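Local coordinates for protein malonate decarboxylase subunit alpha (Acinetobacter baumannii ATCC 17978, PDB 6MPR) that probably acts as the acyl-carrier-protein transferase of malonate decarboxylase, exchanging acetyl-ACP with malonate to give malonyl-ACP and acetate, at residues A[165-173]-A[215-223]. Sequence-based numbering, arbitrary orientation.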
loop_
_atom_site.group_PDB
_atom_site.type_symbol
_atom_site.label_atom_id
_atom_site.label_comp_id
_atom_site.label_asym_id
_atom_site.label_seq_id
_atom_site.Cartn_x
_atom_site.Cartn_y
_atom_site.Cartn_z
ATOM N N MET A 165 -1.012 -23.429 14.107
ATOM C CA MET A 165 -0.062 -24.406 14.621
ATOM C C MET A 165 1.297 -23.749 14.805
ATOM O O MET A 165 1.674 -22.854 14.043
ATOM C CB MET A 165 0.025 -25.608 13.664
ATOM C CG MET A 165 0.859 -26.756 14.149
ATOM S SD MET A 165 0.852 -28.101 12.935
ATOM C CE MET A 165 -0.549 -29.062 13.521
ATOM N N ALA A 166 2.006 -24.165 15.848
ATOM C CA ALA A 166 3.396 -23.781 16.036
ATOM C C ALA A 166 4.214 -25.021 16.343
ATOM O O ALA A 166 3.707 -25.993 16.911
ATOM C CB ALA A 166 3.581 -22.769 17.171
ATOM N N ASP A 167 5.485 -24.981 15.960
ATOM C CA ASP A 167 6.430 -25.963 16.464
ATOM C C ASP A 167 7.091 -25.377 17.715
ATOM O O ASP A 167 6.763 -24.271 18.144
ATOM C CB ASP A 167 7.432 -26.355 15.381
ATOM C CG ASP A 167 8.400 -25.233 15.017
ATOM O OD1 ASP A 167 8.463 -24.193 15.707
ATOM O OD2 ASP A 167 9.112 -25.404 14.012
ATOM N N ARG A 168 8.050 -26.100 18.291
ATOM C CA ARG A 168 8.642 -25.646 19.545
ATOM C C ARG A 168 9.743 -24.611 19.350
ATOM O O ARG A 168 10.313 -24.133 20.339
ATOM C CB ARG A 168 9.159 -26.840 20.346
ATOM C CG ARG A 168 8.036 -27.754 20.789
ATOM C CD ARG A 168 8.538 -28.828 21.728
ATOM N NE ARG A 168 7.438 -29.609 22.268
ATOM C CZ ARG A 168 6.806 -29.320 23.402
ATOM N NH1 ARG A 168 7.164 -28.250 24.107
ATOM N NH2 ARG A 168 5.810 -30.091 23.820
ATOM N N GLN A 169 10.039 -24.239 18.112
ATOM C CA GLN A 169 10.926 -23.117 17.849
ATOM C C GLN A 169 10.174 -21.802 17.694
ATOM O O GLN A 169 10.800 -20.738 17.749
ATOM C CB GLN A 169 11.750 -23.382 16.587
ATOM C CG GLN A 169 12.890 -24.356 16.793
ATOM C CD GLN A 169 13.988 -23.754 17.638
ATOM O OE1 GLN A 169 14.746 -22.908 17.167
ATOM N NE2 GLN A 169 14.067 -24.167 18.900
ATOM N N GLY A 170 8.861 -21.848 17.494
ATOM C CA GLY A 170 8.081 -20.655 17.235
ATOM C C GLY A 170 7.755 -20.385 15.781
ATOM O O GLY A 170 7.220 -19.316 15.480
ATOM N N ASN A 171 8.081 -21.300 14.867
ATOM C CA ASN A 171 7.527 -21.222 13.517
ATOM C C ASN A 171 6.005 -21.352 13.577
ATOM O O ASN A 171 5.482 -22.222 14.272
ATOM C CB ASN A 171 8.099 -22.338 12.641
ATOM C CG ASN A 171 9.580 -22.173 12.363
ATOM O OD1 ASN A 171 9.998 -21.203 11.724
ATOM N ND2 ASN A 171 10.379 -23.146 12.805
ATOM N N ILE A 172 5.288 -20.500 12.833
ATOM C CA ILE A 172 3.834 -20.457 12.902
ATOM C C ILE A 172 3.249 -20.813 11.546
ATOM O O ILE A 172 3.678 -20.293 10.511
ATOM C CB ILE A 172 3.294 -19.075 13.343
ATOM C CG1 ILE A 172 4.091 -18.504 14.522
ATOM C CG2 ILE A 172 1.824 -19.210 13.729
ATOM C CD1 ILE A 172 3.907 -19.269 15.826
ATOM N N TYR A 173 2.233 -21.662 11.563
ATOM C CA TYR A 173 1.354 -21.865 10.417
ATOM C C TYR A 173 0.071 -21.077 10.658
ATOM O O TYR A 173 -0.635 -21.333 11.642
ATOM C CB TYR A 173 1.057 -23.350 10.221
ATOM C CG TYR A 173 0.003 -23.629 9.174
ATOM C CD1 TYR A 173 0.195 -23.235 7.861
ATOM C CD2 TYR A 173 -1.194 -24.259 9.507
ATOM C CE1 TYR A 173 -0.776 -23.470 6.897
ATOM C CE2 TYR A 173 -2.171 -24.503 8.559
ATOM C CZ TYR A 173 -1.951 -24.107 7.250
ATOM O OH TYR A 173 -2.914 -24.333 6.294
ATOM N N PRO A 215 8.208 -16.999 10.394
ATOM C CA PRO A 215 9.412 -17.708 10.854
ATOM C C PRO A 215 9.647 -17.581 12.350
ATOM O O PRO A 215 9.311 -16.576 12.984
ATOM C CB PRO A 215 10.556 -17.029 10.082
ATOM C CG PRO A 215 9.907 -16.149 9.047
ATOM C CD PRO A 215 8.522 -15.838 9.548
ATOM N N ALA A 216 10.274 -18.628 12.897
ATOM C CA ALA A 216 10.595 -18.694 14.320
ATOM C C ALA A 216 11.350 -17.458 14.807
ATOM O O ALA A 216 11.161 -17.012 15.943
ATOM C CB ALA A 216 11.417 -19.960 14.585
ATOM N N SER A 217 12.235 -16.904 13.983
ATOM C CA SER A 217 13.010 -15.781 14.495
ATOM C C SER A 217 12.172 -14.513 14.667
ATOM O O SER A 217 12.636 -13.570 15.319
ATOM C CB SER A 217 14.207 -15.516 13.590
ATOM O OG SER A 217 13.784 -15.112 12.304
ATOM N N TRP A 218 10.943 -14.467 14.134
ATOM C CA TRP A 218 10.060 -13.330 14.390
ATOM C C TRP A 218 9.265 -13.465 15.682
ATOM O O TRP A 218 8.632 -12.486 16.105
ATOM C CB TRP A 218 9.053 -13.136 13.241
ATOM C CG TRP A 218 9.664 -12.882 11.906
ATOM C CD1 TRP A 218 10.972 -13.083 11.531
ATOM C CD2 TRP A 218 8.987 -12.388 10.744
ATOM N NE1 TRP A 218 11.136 -12.751 10.205
ATOM C CE2 TRP A 218 9.937 -12.318 9.703
ATOM C CE3 TRP A 218 7.669 -12.002 10.484
ATOM C CZ2 TRP A 218 9.607 -11.885 8.420
ATOM C CZ3 TRP A 218 7.353 -11.554 9.209
ATOM C CH2 TRP A 218 8.320 -11.499 8.202
ATOM N N VAL A 219 9.274 -14.637 16.315
ATOM C CA VAL A 219 8.356 -14.970 17.397
ATOM C C VAL A 219 9.157 -15.128 18.687
ATOM O O VAL A 219 10.184 -15.812 18.706
ATOM C CB VAL A 219 7.581 -16.261 17.066
ATOM C CG1 VAL A 219 6.699 -16.692 18.243
ATOM C CG2 VAL A 219 6.742 -16.078 15.786
ATOM N N ASP A 220 8.679 -14.523 19.773
ATOM C CA ASP A 220 9.353 -14.772 21.047
ATOM C C ASP A 220 8.711 -15.898 21.850
ATOM O O ASP A 220 9.428 -16.705 22.460
ATOM C CB ASP A 220 9.402 -13.478 21.859
ATOM C CG ASP A 220 10.153 -12.406 21.129
ATOM O OD1 ASP A 220 11.381 -12.573 20.931
ATOM O OD2 ASP A 220 9.504 -11.432 20.691
ATOM N N TYR A 221 7.380 -16.001 21.844
ATOM C CA TYR A 221 6.712 -17.055 22.592
ATOM C C TYR A 221 5.475 -17.539 21.857
ATOM O O TYR A 221 4.828 -16.778 21.131
ATOM C CB TYR A 221 6.275 -16.597 23.980
ATOM C CG TYR A 221 7.412 -16.221 24.891
ATOM C CD1 TYR A 221 8.112 -17.188 25.609
ATOM C CD2 TYR A 221 7.775 -14.899 25.030
ATOM C CE1 TYR A 221 9.173 -16.824 26.459
ATOM C CE2 TYR A 221 8.811 -14.527 25.860
ATOM C CZ TYR A 221 9.510 -15.487 26.567
ATOM O OH TYR A 221 10.530 -15.074 27.395
ATOM N N VAL A 222 5.139 -18.814 22.079
ATOM C CA VAL A 222 3.867 -19.367 21.634
ATOM C C VAL A 222 3.146 -19.927 22.857
ATOM O O VAL A 222 3.761 -20.256 23.872
ATOM C CB VAL A 222 4.024 -20.455 20.543
ATOM C CG1 VAL A 222 4.756 -19.900 19.324
ATOM C CG2 VAL A 222 4.731 -21.690 21.102
ATOM N N VAL A 223 1.819 -20.008 22.757
ATOM C CA VAL A 223 0.992 -20.605 23.801
ATOM C C VAL A 223 -0.154 -21.333 23.118
ATOM O O VAL A 223 -0.743 -20.814 22.170
ATOM C CB VAL A 223 0.470 -19.545 24.798
ATOM C CG1 VAL A 223 -0.464 -18.528 24.104
ATOM C CG2 VAL A 223 -0.252 -20.209 25.961
#
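Asn-171 and Ala-216 bring the two backbones to 4.1 Å between CA atoms, where the beta hairpin 165-173, closed by a type I turn from Asp-167 to Gly-170, lies against the 3-10 turn 216-218 and the start of strand 221-224. Ala-216 N donates to Asn-171 OD1 (2.8 Å), reaching it from above the carbonyl plane. The Ala-216 methyl packs against the same amide and lies 3.3 Å from Gln-169 O. Asn-171 ND2 turns back into its hairpin and gives a nearly straight bond, within its amide plane, to the syn side of Asp-167 OD2 (2.9 Å, 170°). Asp-167 OD1 accepts from Gln-169 N in an Asx turn and, more weakly, from Gly-170 N and Asn-171 N. Deeper in, Val-222 CG1 meets Ala-166 CB (3.8 Å) and Ile-172 CD1 (3.7 Å). Ile-172 bends at chi2 (-68°) to bring CD1 there, while its CG1 touches Val-219 CG2 at 3.8 Å. Gly-170 CA sits over Val-222 CG1, its positive phi (99°) suiting a residue without a side chain. Val-197 and Val-199 of strand 194-199 extend this apolar layer, joining the hairpin to the parallel sheet, while Asp-220 forms a salt bridge with Arg-342 of the second subunit. The Asn-171 amide is thus held at both ends, OD1 by Ala-216 N and ND2 by Asp-167, fixing its rotation; the carboxylate's charge would probably polarise it, making OD1 a better acceptor.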